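Local coordinates for protein GTN Reductase (Agrobacterium tumefaciens, PDB 5N6G) that probably reduces activated carbon-carbon double bonds as an FMN-dependent ene-reductase of the Old Yellow Enzyme family, at residues A[233-237]-A[268-272]; A[239-243]-A[278-282]; A[230-234]-A[284-289]. All coordinates share one frame. Numbering follows the deposited sequence.

The three contacts lie on one side of an eight-stranded beta/alpha barrel. Contacts 1 and 2 join the loop after strand 227-231 to the loop after strand 263-267. Contact 3 joins the end of strand 227-231 and the next residues to the start of helix 286-295 and the residues before it. Contacts 1 and 3 are buried, share P233 and V234, and touch FMN. Contact 1 has a threonine hydroxyl pair and a water. Contact 3 is almost wholly apolar; its R230 takes no part in that packing and binds the flavin. Contact 2 is nearer the surface, away from the flavin and substrate pocket; its Q279 amide bonds to backbone. Y286 OH is hydrogen-bonded to G269 N.

Contact 1. Residues A[233-237]-A[268-272]; sequences PVTPA and EGATG. With FMN (flavin mononucleotide), chain B.
V234, in the m rotamer, lays CG2 against the backbone of G269, 3.6 Å from its CA. The two loops run side by side in the same direction. CA atoms pair V234 with G269 at 5.9 Å and T235 with A270 at 4.2 Å. G269 has phi/psi 96/-162, where a side chain would jam against the preceding carbonyl. Water 1 bridges the loops: it accepts from V234 N at 3.0 Å and donates to G269 O at 2.8 Å. T235 OG1 (chi1 t) donates to T271 OG1 at 2.8 Å and accepts a weak bond from A237 N at 3.3 Å, as in an ST turn. T271 OG1 is also hydrogen-bonded to N181 OD1. P236 CD meets A270 CB at 3.6 Å. T271 CG2 lies 3.6 Å from FMN O3', so this loop lines the flavin pocket. Both loops follow parallel strands, 227-231 and 263-267, at their C-terminal ends, where TIM barrels carry their active sites. F284, just before helix 286-295, and Y286 in its first turn pack on V234.

Contact 2. Residues A[239-243]-A[278-282]; sequences DIFEA and KQGDK
Hydrogen bonds from one side chain dominate this loop-loop contact. Residues 240-242 are extended, with phi from -100° to -146° and psi from 123° to 152°. I240 O and E242 N therefore face Q279 together. The CA-to-CB bond of Q279 points toward 239-243, and with chi1 m and chi2 t its amide reaches both. Q279 NE2 donates to I240 O at 3.0 Å, and Q279 OE1 accepts from E242 N at 3.1 Å. The primary amide thus acts as an adjoining backbone strand would. Water 2 extends the link: it donates to A243 O at 2.7 Å and accepts from K282 N at 3.1 Å. K278 NZ donates to G280 O at 3.1 Å within its own loop. F241 N is hydrogen-bonded to S192; E242 OE1 is hydrogen-bonded to S191 and forms a salt bridge with R207. Close backbone packing occurs at A243 and G280, whose CA atoms are 4.2 Å apart. G280 CA makes a CA-H...O contact of 3.5 Å with A243 O. A CB on G280 would clash with that oxygen, so glycine suits the place. Apolar packing is slight: F241 CE1 (chi1 t) lies 3.8 Å from Q279 CB. Two successive beta-alpha loops of the TIM barrel are joined here near the surface, one between strand 227-231 and helix 245-256, the other between strand 263-267 and helix 286-295.

Contact 3. Residues A[230-234]-A[284-289]; sequences RLSPV and FDYASF. With FMN (flavin mononucleotide), chain B.
Strand 227-231 ends at L231, and the chain then turns through P233 (phi/psi -60/-32) and V234 (-121/4). Across from it, F284 is still extended (-76/138), and helix 286-295 begins two residues later. The closest CA pair is V234 with F284, at 7.6 Å. D285 is the N-cap: its OD1 accepts from S288 N at 3.0 Å, and D285 O accepts from F289 N at 3.1 Å. F284 and F289 both take chi1 t, and their CA-to-CB bonds point toward 230-234. P233 CB sits over the face of the F284 ring in a CH-pi contact, 3.8 Å from the centroid. V234 CG1 packs on F284 CB at 3.8 Å. In this TIM barrel the C-terminal end of strand 227-231 and the loop after it pack here against the start of the helix following the next strand, 263-267. L231 CD1 meets the edge of the F289 ring at CZ, 4.0 Å away, and P233 CG is 4.3 Å from F289 CE2. Y286, with chi1 m, brings OH to 3.4 Å from V234 CG2; the hydroxyl is hydrogen-bonded to G269 N. R230 NH1 donates to FMN O2 at 2.8 Å, and R230 NH2 to FMN O3' at 3.1 Å.

Contact 1. Residues A[233-237]-A[268-272]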
ATOM      1  N   PRO A 233      -7.867  -7.696  -5.342  1.00 14.50           N
ATOM      2  CA  PRO A 233      -8.426  -8.266  -6.587  1.00 16.35           C
ATOM      3  C   PRO A 233      -9.756  -7.687  -7.045  1.00 17.69           C
ATOM      4  O   PRO A 233     -10.007  -7.664  -8.257  1.00 20.01           O
ATOM      5  CB  PRO A 233      -8.574  -9.757  -6.240  1.00 17.76           C
ATOM      6  CG  PRO A 233      -7.550 -10.014  -5.201  1.00 23.76           C
ATOM      7  CD  PRO A 233      -7.405  -8.742  -4.413  1.00 17.95           C
ATOM      8  N   VAL A 234     -10.642  -7.251  -6.152  1.00 15.13           N
ATOM      9  CA  VAL A 234     -11.986  -6.882  -6.577  1.00 15.44           C
ATOM     10  C   VAL A 234     -12.352  -5.450  -6.257  1.00 19.93           C
ATOM     11  O   VAL A 234     -13.485  -5.048  -6.516  1.00 18.64           O
ATOM     12  CB  VAL A 234     -13.051  -7.827  -5.977  1.00 16.21           C
ATOM     13  CG1 VAL A 234     -12.801  -9.267  -6.395  1.00 23.31           C
ATOM     14  CG2 VAL A 234     -13.094  -7.728  -4.471  1.00 17.83           C
ATOM     15  N   THR A 235     -11.452  -4.670  -5.719  1.00 16.11           N
ATOM     16  CA  THR A 235     -11.872  -3.393  -5.186  1.00 15.51           C
ATOM     17  C   THR A 235     -12.308  -2.442  -6.301  1.00 17.27           C
ATOM     18  O   THR A 235     -11.689  -2.406  -7.364  1.00 18.84           O
ATOM     19  CB  THR A 235     -10.764  -2.753  -4.382  1.00 17.74           C
ATOM     20  OG1 THR A 235     -11.301  -1.566  -3.791  1.00 17.00           O
ATOM     21  CG2 THR A 235      -9.586  -2.404  -5.241  1.00 21.18           C
ATOM     22  N   PRO A 236     -13.348  -1.646  -6.071  1.00 17.16           N
ATOM     23  CA  PRO A 236     -13.771  -0.645  -7.058  1.00 20.11           C
ATOM     24  C   PRO A 236     -13.098   0.710  -6.887  1.00 18.49           C
ATOM     25  O   PRO A 236     -13.501   1.684  -7.536  1.00 19.00           O
ATOM     26  CB  PRO A 236     -15.258  -0.545  -6.766  1.00 17.76           C
ATOM     27  CG  PRO A 236     -15.358  -0.720  -5.285  1.00 18.58           C
ATOM     28  CD  PRO A 236     -14.270  -1.691  -4.922  1.00 17.64           C
ATOM     29  N   ALA A 237     -12.121   0.792  -6.010  1.00 14.41           N
ATOM     30  CA  ALA A 237     -11.443   2.050  -5.734  1.00 16.07           C
ATOM     31  C   ALA A 237     -10.959   2.720  -7.016  1.00 17.48           C
ATOM     32  O   ALA A 237     -10.401   2.082  -7.907  1.00 15.95           O
ATOM     33  CB  ALA A 237     -10.252   1.787  -4.811  1.00 19.49           C
ATOM     34  N   GLU A 268      -9.265  -7.964   1.083  1.00 15.26           N
ATOM     35  CA  GLU A 268     -10.354  -8.885   0.819  1.00 16.74           C
ATOM     36  C   GLU A 268     -11.641  -8.086   0.654  1.00 18.96           C
ATOM     37  O   GLU A 268     -12.203  -7.584   1.632  1.00 19.03           O
ATOM     38  CB  GLU A 268     -10.454  -9.904   1.952  1.00 17.82           C
ATOM     39  CG  GLU A 268      -9.179 -10.738   2.053  1.00 21.06           C
ATOM     40  CD  GLU A 268      -9.139 -11.671   3.255  1.00 27.43           C
ATOM     41  OE1 GLU A 268      -9.641 -11.308   4.348  1.00 24.98           O
ATOM     42  OE2 GLU A 268      -8.576 -12.772   3.093  1.00 23.73           O
ATOM     43  N   GLY A 269     -12.109  -7.971  -0.583  1.00 17.37           N
ATOM     44  CA  GLY A 269     -13.316  -7.226  -0.870  1.00 16.26           C
ATOM     45  C   GLY A 269     -13.064  -5.801  -1.321  1.00 15.95           C
ATOM     46  O   GLY A 269     -11.976  -5.423  -1.754  1.00 16.96           O
ATOM     47  N   ALA A 270     -14.120  -4.998  -1.235  1.00 16.19           N
ATOM     48  CA  ALA A 270     -13.986  -3.582  -1.545  1.00 16.92           C
ATOM     49  C   ALA A 270     -13.226  -2.888  -0.423  1.00 17.08           C
ATOM     50  O   ALA A 270     -13.550  -3.054   0.755  1.00 21.41           O
ATOM     51  CB  ALA A 270     -15.367  -2.955  -1.735  1.00 16.94           C
ATOM     52  N   THR A 271     -12.192  -2.125  -0.780  1.00 18.48           N
ATOM     53  CA  THR A 271     -11.374  -1.482   0.241  1.00 17.78           C
ATOM     54  C   THR A 271     -12.237  -0.581   1.099  1.00 20.84           C
ATOM     55  O   THR A 271     -12.820   0.389   0.601  1.00 19.86           O
ATOM     56  CB  THR A 271     -10.255  -0.670  -0.412  1.00 19.24           C
ATOM     57  OG1 THR A 271      -9.664  -1.432  -1.472  1.00 19.92           O
ATOM     58  CG2 THR A 271      -9.198  -0.348   0.638  1.00 16.81           C
ATOM     59  N   GLY A 272     -12.315  -0.889   2.391  1.00 19.67           N
ATOM     60  CA  GLY A 272     -13.147  -0.130   3.300  1.00 20.88           C
ATOM     61  C   GLY A 272     -14.627  -0.402   3.180  1.00 24.43           C
ATOM     62  O   GLY A 272     -15.426   0.297   3.813  1.00 27.76           O
TER
HETATM   63  N1  FMN B 401      -4.555   1.671   1.461  1.00 13.95           N
HETATM   64  C2  FMN B 401      -3.308   1.672   0.886  1.00 14.56           C
HETATM   65  O2  FMN B 401      -2.867   0.677   0.268  1.00 13.88           O
HETATM   66  N3  FMN B 401      -2.504   2.784   1.015  1.00 13.78           N
HETATM   67  C4  FMN B 401      -2.847   3.962   1.651  1.00 18.21           C
HETATM   68  O4  FMN B 401      -2.035   4.882   1.749  1.00 15.09           O
HETATM   69  C4A FMN B 401      -4.174   3.964   2.227  1.00 15.82           C
HETATM   70  N5  FMN B 401      -4.564   5.032   2.877  1.00 17.57           N
HETATM   71  C5A FMN B 401      -5.766   4.962   3.559  1.00 14.45           C
HETATM   72  C6  FMN B 401      -6.141   6.043   4.349  1.00 13.65           C
HETATM   73  C7  FMN B 401      -7.277   5.983   5.144  1.00 16.15           C
HETATM   74  C7M FMN B 401      -7.625   7.170   6.008  1.00 17.99           C
HETATM   75  C8  FMN B 401      -8.067   4.828   5.148  1.00 14.99           C
HETATM   76  C8M FMN B 401      -9.268   4.706   6.045  1.00 15.24           C
HETATM   77  C9  FMN B 401      -7.711   3.750   4.342  1.00 13.99           C
HETATM   78  C9A FMN B 401      -6.560   3.810   3.556  1.00 12.77           C
HETATM   79  N10 FMN B 401      -6.112   2.693   2.818  1.00 13.01           N
HETATM   80  C10 FMN B 401      -4.938   2.748   2.118  1.00 16.36           C
HETATM   81  C1' FMN B 401      -6.833   1.421   2.969  1.00 13.76           C
HETATM   82  C2' FMN B 401      -6.452   0.732   4.273  1.00 13.24           C
HETATM   83  O2' FMN B 401      -5.076   0.334   4.252  1.00 14.00           O
HETATM   84  C3' FMN B 401      -7.314  -0.493   4.580  1.00 13.06           C
HETATM   85  O3' FMN B 401      -7.251  -1.406   3.486  1.00 17.08           O
HETATM   86  C4' FMN B 401      -8.780  -0.159   4.846  1.00 13.82           C
HETATM   87  O4' FMN B 401      -8.882   0.858   5.846  1.00 16.59           O
HETATM   88  C5' FMN B 401      -9.588  -1.384   5.234  1.00 15.21           C
HETATM   89  O5' FMN B 401      -9.093  -1.944   6.467  1.00 15.69           O
HETATM   90  P   FMN B 401      -9.819  -1.774   7.910  1.00 18.04           P
HETATM   91  O1P FMN B 401     -11.172  -2.435   7.762  1.00 19.42           O
HETATM   92  O2P FMN B 401      -9.960  -0.275   8.116  1.00 18.55           O
HETATM   93  O3P FMN B 401      -8.902  -2.443   8.868  1.00 17.50           O
HETATM   94  O   HOH W   1      -9.970  -6.547  -3.294  1.00 16.46           O

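Contact 2. Residues A[239-243]-A[278-282]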
ATOM      1  N   ASP A 239     -12.312   4.056  -9.579  1.00 14.13           N
ATOM      2  CA  ASP A 239     -13.058   3.939 -10.830  1.00 14.21           C
ATOM      3  C   ASP A 239     -12.609   2.766 -11.699  1.00 15.66           C
ATOM      4  O   ASP A 239     -12.851   2.782 -12.911  1.00 20.20           O
ATOM      5  CB  ASP A 239     -12.952   5.247 -11.630  1.00 17.38           C
ATOM      6  CG  ASP A 239     -14.079   5.445 -12.601  1.00 23.93           C
ATOM      7  OD1 ASP A 239     -15.191   4.932 -12.352  1.00 26.29           O
ATOM      8  OD2 ASP A 239     -13.865   6.164 -13.625  1.00 23.46           O
ATOM      9  N   ILE A 240     -11.994   1.741 -11.120  1.00 16.48           N
ATOM     10  CA  ILE A 240     -11.385   0.645 -11.869  1.00 14.32           C
ATOM     11  C   ILE A 240     -12.333  -0.548 -11.872  1.00 16.72           C
ATOM     12  O   ILE A 240     -13.195  -0.680 -10.988  1.00 15.98           O
ATOM     13  CB  ILE A 240     -10.000   0.298 -11.275  1.00 14.27           C
ATOM     14  CG1 ILE A 240      -9.117  -0.360 -12.318  1.00 16.07           C
ATOM     15  CG2 ILE A 240     -10.121  -0.564 -10.025  1.00 15.62           C
ATOM     16  CD1 ILE A 240      -7.647  -0.205 -12.018  1.00 18.09           C
ATOM     17  N   PHE A 241     -12.244  -1.370 -12.921  1.00 15.27           N
ATOM     18  CA  PHE A 241     -13.142  -2.513 -13.097  1.00 14.74           C
ATOM     19  C   PHE A 241     -12.406  -3.664 -13.769  1.00 18.00           C
ATOM     20  O   PHE A 241     -11.661  -3.465 -14.725  1.00 16.26           O
ATOM     21  CB  PHE A 241     -14.383  -2.135 -13.927  1.00 15.70           C
ATOM     22  CG  PHE A 241     -15.260  -3.296 -14.312  1.00 15.22           C
ATOM     23  CD1 PHE A 241     -16.288  -3.734 -13.479  1.00 20.17           C
ATOM     24  CD2 PHE A 241     -15.091  -3.930 -15.533  1.00 17.55           C
ATOM     25  CE1 PHE A 241     -17.107  -4.815 -13.864  1.00 18.80           C
ATOM     26  CE2 PHE A 241     -15.896  -4.983 -15.905  1.00 19.99           C
ATOM     27  CZ  PHE A 241     -16.912  -5.423 -15.053  1.00 18.73           C
ATOM     28  N   GLU A 242     -12.642  -4.879 -13.282  1.00 15.40           N
ATOM     29  CA  GLU A 242     -12.122  -6.093 -13.904  1.00 15.23           C
ATOM     30  C   GLU A 242     -13.218  -7.144 -13.808  1.00 17.63           C
ATOM     31  O   GLU A 242     -13.668  -7.448 -12.704  1.00 19.17           O
ATOM     32  CB  GLU A 242     -10.853  -6.596 -13.201  1.00 16.53           C
ATOM     33  CG  GLU A 242     -10.428  -7.993 -13.582  1.00 16.54           C
ATOM     34  CD  GLU A 242     -10.141  -8.139 -15.058  1.00 21.57           C
ATOM     35  OE1 GLU A 242      -9.355  -7.308 -15.572  1.00 21.57           O
ATOM     36  OE2 GLU A 242     -10.722  -9.056 -15.715  1.00 21.05           O
ATOM     37  N   ALA A 243     -13.641  -7.697 -14.943  1.00 17.24           N
ATOM     38  CA  ALA A 243     -14.767  -8.624 -14.929  1.00 22.35           C
ATOM     39  C   ALA A 243     -14.372 -10.041 -14.531  1.00 21.46           C
ATOM     40  O   ALA A 243     -15.244 -10.810 -14.097  1.00 21.78           O
ATOM     41  CB  ALA A 243     -15.423  -8.659 -16.309  1.00 22.57           C
ATOM     42  N   LYS A 278     -18.092  -8.091  -5.279  1.00 19.01           N
ATOM     43  CA  LYS A 278     -17.575  -8.532  -6.560  1.00 20.54           C
ATOM     44  C   LYS A 278     -18.032  -7.543  -7.614  1.00 17.90           C
ATOM     45  O   LYS A 278     -19.034  -6.854  -7.454  1.00 21.47           O
ATOM     46  CB  LYS A 278     -18.034  -9.940  -6.927  1.00 24.93           C
ATOM     47  CG  LYS A 278     -19.519 -10.076  -7.123  1.00 25.45           C
ATOM     48  CD  LYS A 278     -19.877 -11.520  -7.446  1.00 27.53           C
ATOM     49  CE  LYS A 278     -21.352 -11.719  -7.577  1.00 31.95           C
ATOM     50  NZ  LYS A 278     -21.879 -11.104  -8.807  1.00 54.31           N
ATOM     51  N   GLN A 279     -17.297  -7.518  -8.706  1.00 19.19           N
ATOM     52  CA  GLN A 279     -17.641  -6.705  -9.861  1.00 18.89           C
ATOM     53  C   GLN A 279     -18.192  -7.525 -11.006  1.00 20.25           C
ATOM     54  O   GLN A 279     -19.167  -7.123 -11.630  1.00 27.74           O
ATOM     55  CB  GLN A 279     -16.404  -5.946 -10.347  1.00 22.31           C
ATOM     56  CG  GLN A 279     -15.833  -5.007  -9.337  1.00 22.63           C
ATOM     57  CD  GLN A 279     -14.730  -4.123  -9.920  1.00 19.65           C
ATOM     58  OE1 GLN A 279     -13.742  -4.608 -10.428  1.00 21.21           O
ATOM     59  NE2 GLN A 279     -14.921  -2.804  -9.832  1.00 20.74           N
ATOM     60  N   GLY A 280     -17.559  -8.645 -11.316  1.00 22.64           N
ATOM     61  CA  GLY A 280     -18.025  -9.513 -12.370  1.00 25.77           C
ATOM     62  C   GLY A 280     -19.077 -10.493 -11.883  1.00 19.78           C
ATOM     63  O   GLY A 280     -19.673 -10.353 -10.813  1.00 22.88           O
ATOM     64  N   ASP A 281     -19.324 -11.490 -12.721  1.00 18.80           N
ATOM     65  CA  ASP A 281     -20.373 -12.456 -12.457  1.00 18.78           C
ATOM     66  C   ASP A 281     -20.014 -13.447 -11.355  1.00 20.27           C
ATOM     67  O   ASP A 281     -20.919 -13.950 -10.681  1.00 26.00           O
ATOM     68  CB  ASP A 281     -20.686 -13.218 -13.742  1.00 22.94           C
ATOM     69  CG  ASP A 281     -22.024 -13.882 -13.703  1.00 24.23           C
ATOM     70  OD1 ASP A 281     -22.984 -13.232 -13.245  1.00 21.59           O
ATOM     71  OD2 ASP A 281     -22.139 -15.042 -14.167  1.00 24.27           O
ATOM     72  N   LYS A 282     -18.715 -13.780 -11.186  1.00 23.00           N
ATOM     73  CA  LYS A 282     -18.324 -14.835 -10.254  1.00 25.33           C
ATOM     74  C   LYS A 282     -17.744 -14.250  -8.971  1.00 17.79           C
ATOM     75  O   LYS A 282     -16.886 -13.360  -9.033  1.00 19.88           O
ATOM     76  CB  LYS A 282     -17.287 -15.752 -10.902  1.00 24.36           C
ATOM     77  CG  LYS A 282     -17.845 -16.558 -12.078  1.00 46.94           C
ATOM     78  CD  LYS A 282     -16.747 -17.333 -12.796  1.00 63.11           C
ATOM     79  CE  LYS A 282     -17.286 -18.106 -13.993  1.00 70.13           C
ATOM     80  NZ  LYS A 282     -16.197 -18.833 -14.712  1.00 76.94           N
TER
HETATM   81  O   HOH W   2     -16.098 -12.913 -12.594  1.00 37.45           O

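Contact 3. Residues A[230-234]-A[284-289]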
ATOM      1  N   ARG A 230       1.203  -5.317  -2.062  1.00 12.77           N
ATOM      2  CA  ARG A 230      -0.207  -5.262  -1.697  1.00 14.22           C
ATOM      3  C   ARG A 230      -1.074  -5.430  -2.942  1.00 13.44           C
ATOM      4  O   ARG A 230      -0.868  -4.736  -3.940  1.00 13.36           O
ATOM      5  CB  ARG A 230      -0.545  -3.942  -1.000  1.00 13.77           C
ATOM      6  CG  ARG A 230      -1.923  -3.986  -0.360  1.00 15.44           C
ATOM      7  CD  ARG A 230      -2.239  -2.782   0.476  1.00 18.23           C
ATOM      8  NE  ARG A 230      -3.021  -3.173   1.644  1.00 18.07           N
ATOM      9  CZ  ARG A 230      -3.940  -2.425   2.246  1.00 15.95           C
ATOM     10  NH1 ARG A 230      -4.281  -1.254   1.765  1.00 17.89           N
ATOM     11  NH2 ARG A 230      -4.526  -2.882   3.338  1.00 17.79           N
ATOM     12  N   LEU A 231      -2.087  -6.285  -2.853  1.00 13.04           N
ATOM     13  CA  LEU A 231      -2.980  -6.612  -3.957  1.00 15.20           C
ATOM     14  C   LEU A 231      -4.424  -6.484  -3.489  1.00 14.80           C
ATOM     15  O   LEU A 231      -4.728  -6.700  -2.316  1.00 15.85           O
ATOM     16  CB  LEU A 231      -2.740  -8.049  -4.477  1.00 13.81           C
ATOM     17  CG  LEU A 231      -1.318  -8.343  -4.931  1.00 12.83           C
ATOM     18  CD1 LEU A 231      -1.171  -9.872  -5.129  1.00 14.54           C
ATOM     19  CD2 LEU A 231      -1.027  -7.546  -6.200  1.00 16.16           C
ATOM     20  N   SER A 232      -5.327  -6.158  -4.412  1.00 12.94           N
ATOM     21  CA  SER A 232      -6.729  -5.933  -4.075  1.00 12.30           C
ATOM     22  C   SER A 232      -7.572  -6.392  -5.263  1.00 14.56           C
ATOM     23  O   SER A 232      -7.960  -5.588  -6.128  1.00 15.43           O
ATOM     24  CB  SER A 232      -6.996  -4.463  -3.727  1.00 13.59           C
ATOM     25  OG  SER A 232      -6.524  -3.587  -4.751  1.00 15.05           O
ATOM     26  N   PRO A 233      -7.867  -7.696  -5.342  1.00 14.50           N
ATOM     27  CA  PRO A 233      -8.426  -8.266  -6.587  1.00 16.35           C
ATOM     28  C   PRO A 233      -9.756  -7.687  -7.045  1.00 17.69           C
ATOM     29  O   PRO A 233     -10.007  -7.664  -8.257  1.00 20.01           O
ATOM     30  CB  PRO A 233      -8.574  -9.757  -6.240  1.00 17.76           C
ATOM     31  CG  PRO A 233      -7.550 -10.014  -5.201  1.00 23.76           C
ATOM     32  CD  PRO A 233      -7.405  -8.742  -4.413  1.00 17.95           C
ATOM     33  N   VAL A 234     -10.642  -7.251  -6.152  1.00 15.13           N
ATOM     34  CA  VAL A 234     -11.986  -6.882  -6.577  1.00 15.44           C
ATOM     35  C   VAL A 234     -12.352  -5.450  -6.257  1.00 19.93           C
ATOM     36  O   VAL A 234     -13.485  -5.048  -6.516  1.00 18.64           O
ATOM     37  CB  VAL A 234     -13.051  -7.827  -5.977  1.00 16.21           C
ATOM     38  CG1 VAL A 234     -12.801  -9.267  -6.395  1.00 23.31           C
ATOM     39  CG2 VAL A 234     -13.094  -7.728  -4.471  1.00 17.83           C
ATOM     40  N   PHE A 284     -15.104 -13.951  -6.056  1.00 16.12           N
ATOM     41  CA  PHE A 284     -13.685 -14.265  -5.983  1.00 15.77           C
ATOM     42  C   PHE A 284     -13.455 -15.282  -4.875  1.00 18.71           C
ATOM     43  O   PHE A 284     -14.029 -15.173  -3.787  1.00 22.40           O
ATOM     44  CB  PHE A 284     -12.868 -12.998  -5.712  1.00 15.47           C
ATOM     45  CG  PHE A 284     -11.389 -13.165  -5.910  1.00 14.29           C
ATOM     46  CD1 PHE A 284     -10.833 -13.064  -7.162  1.00 13.22           C
ATOM     47  CD2 PHE A 284     -10.550 -13.388  -4.836  1.00 14.47           C
ATOM     48  CE1 PHE A 284      -9.476 -13.217  -7.361  1.00 15.97           C
ATOM     49  CE2 PHE A 284      -9.178 -13.530  -5.019  1.00 14.38           C
ATOM     50  CZ  PHE A 284      -8.639 -13.437  -6.286  1.00 15.28           C
ATOM     51  N   ASP A 285     -12.604 -16.269  -5.162  1.00 16.21           N
ATOM     52  CA  ASP A 285     -12.275 -17.351  -4.233  1.00 16.68           C
ATOM     53  C   ASP A 285     -10.896 -17.039  -3.645  1.00 18.82           C
ATOM     54  O   ASP A 285      -9.869 -17.244  -4.295  1.00 17.57           O
ATOM     55  CB  ASP A 285     -12.326 -18.680  -4.981  1.00 16.95           C
ATOM     56  CG  ASP A 285     -12.101 -19.878  -4.084  1.00 22.42           C
ATOM     57  OD1 ASP A 285     -11.518 -19.738  -2.981  1.00 23.64           O
ATOM     58  OD2 ASP A 285     -12.492 -20.977  -4.523  1.00 29.22           O
ATOM     59  N   TYR A 286     -10.868 -16.510  -2.417  1.00 17.10           N
ATOM     60  CA  TYR A 286      -9.599 -16.126  -1.808  1.00 14.67           C
ATOM     61  C   TYR A 286      -8.771 -17.338  -1.379  1.00 15.18           C
ATOM     62  O   TYR A 286      -7.539 -17.244  -1.333  1.00 17.77           O
ATOM     63  CB  TYR A 286      -9.854 -15.202  -0.621  1.00 18.23           C
ATOM     64  CG  TYR A 286     -10.403 -13.871  -1.066  1.00 15.30           C
ATOM     65  CD1 TYR A 286      -9.559 -12.823  -1.365  1.00 16.61           C
ATOM     66  CD2 TYR A 286     -11.776 -13.690  -1.252  1.00 19.66           C
ATOM     67  CE1 TYR A 286     -10.055 -11.595  -1.813  1.00 16.39           C
ATOM     68  CE2 TYR A 286     -12.273 -12.468  -1.705  1.00 18.70           C
ATOM     69  CZ  TYR A 286     -11.416 -11.438  -1.967  1.00 18.48           C
ATOM     70  OH  TYR A 286     -11.933 -10.226  -2.412  1.00 19.46           O
ATOM     71  N   ALA A 287      -9.406 -18.465  -1.065  1.00 16.45           N
ATOM     72  CA  ALA A 287      -8.649 -19.693  -0.793  1.00 18.55           C
ATOM     73  C   ALA A 287      -7.926 -20.199  -2.038  1.00 18.58           C
ATOM     74  O   ALA A 287      -6.792 -20.688  -1.949  1.00 18.84           O
ATOM     75  CB  ALA A 287      -9.582 -20.768  -0.254  1.00 23.89           C
ATOM     76  N   SER A 288      -8.588 -20.145  -3.198  1.00 16.41           N
ATOM     77  CA  SER A 288      -7.970 -20.569  -4.453  1.00 17.63           C
ATOM     78  C   SER A 288      -6.796 -19.665  -4.797  1.00 16.93           C
ATOM     79  O   SER A 288      -5.748 -20.118  -5.289  1.00 16.16           O
ATOM     80  CB  SER A 288      -9.026 -20.529  -5.566  1.00 26.23           C
ATOM     81  OG  SER A 288      -8.444 -20.709  -6.848  1.00 27.33           O
ATOM     82  N   PHE A 289      -6.972 -18.376  -4.542  1.00 16.98           N
ATOM     83  CA  PHE A 289      -5.937 -17.372  -4.755  1.00 13.73           C
ATOM     84  C   PHE A 289      -4.712 -17.652  -3.893  1.00 14.17           C
ATOM     85  O   PHE A 289      -3.575 -17.685  -4.393  1.00 14.12           O
ATOM     86  CB  PHE A 289      -6.571 -16.008  -4.456  1.00 15.17           C
ATOM     87  CG  PHE A 289      -5.668 -14.824  -4.548  1.00 13.63           C
ATOM     88  CD1 PHE A 289      -4.961 -14.520  -5.709  1.00 14.56           C
ATOM     89  CD2 PHE A 289      -5.572 -13.951  -3.470  1.00 18.62           C
ATOM     90  CE1 PHE A 289      -4.169 -13.389  -5.773  1.00 14.88           C
ATOM     91  CE2 PHE A 289      -4.781 -12.831  -3.529  1.00 21.21           C
ATOM     92  CZ  PHE A 289      -4.079 -12.545  -4.678  1.00 14.79           C
TER
HETATM   93  N1  FMN B 401      -4.555   1.671   1.461  1.00 13.95           N
HETATM   94  C2  FMN B 401      -3.308   1.672   0.886  1.00 14.56           C
HETATM   95  O2  FMN B 401      -2.867   0.677   0.268  1.00 13.88           O
HETATM   96  N3  FMN B 401      -2.504   2.784   1.015  1.00 13.78           N
HETATM   97  C4  FMN B 401      -2.847   3.962   1.651  1.00 18.21           C
HETATM   98  O4  FMN B 401      -2.035   4.882   1.749  1.00 15.09           O
HETATM   99  C4A FMN B 401      -4.174   3.964   2.227  1.00 15.82           C
HETATM  100  N5  FMN B 401      -4.564   5.032   2.877  1.00 17.57           N
HETATM  101  C5A FMN B 401      -5.766   4.962   3.559  1.00 14.45           C
HETATM  102  C6  FMN B 401      -6.141   6.043   4.349  1.00 13.65           C
HETATM  103  C7  FMN B 401      -7.277   5.983   5.144  1.00 16.15           C
HETATM  104  C7M FMN B 401      -7.625   7.170   6.008  1.00 17.99           C
HETATM  105  C8  FMN B 401      -8.067   4.828   5.148  1.00 14.99           C
HETATM  106  C8M FMN B 401      -9.268   4.706   6.045  1.00 15.24           C
HETATM  107  C9  FMN B 401      -7.711   3.750   4.342  1.00 13.99           C
HETATM  108  C9A FMN B 401      -6.560   3.810   3.556  1.00 12.77           C
HETATM  109  N10 FMN B 401      -6.112   2.693   2.818  1.00 13.01           N
HETATM  110  C10 FMN B 401      -4.938   2.748   2.118  1.00 16.36           C
HETATM  111  C1' FMN B 401      -6.833   1.421   2.969  1.00 13.76           C
HETATM  112  C2' FMN B 401      -6.452   0.732   4.273  1.00 13.24           C
HETATM  113  O2' FMN B 401      -5.076   0.334   4.252  1.00 14.00           O
HETATM  114  C3' FMN B 401      -7.314  -0.493   4.580  1.00 13.06           C
HETATM  115  O3' FMN B 401      -7.251  -1.406   3.486  1.00 17.08           O
HETATM  116  C4' FMN B 401      -8.780  -0.159   4.846  1.00 13.82           C
HETATM  117  O4' FMN B 401      -8.882   0.858   5.846  1.00 16.59           O
HETATM  118  C5' FMN B 401      -9.588  -1.384   5.234  1.00 15.21           C
HETATM  119  O5' FMN B 401      -9.093  -1.944   6.467  1.00 15.69           O
HETATM  120  P   FMN B 401      -9.819  -1.774   7.910  1.00 18.04           P
HETATM  121  O1P FMN B 401     -11.172  -2.435   7.762  1.00 19.42           O
HETATM  122  O2P FMN B 401      -9.960  -0.275   8.116  1.00 18.55           O
HETATM  123  O3P FMN B 401      -8.902  -2.443   8.868  1.00 17.50           O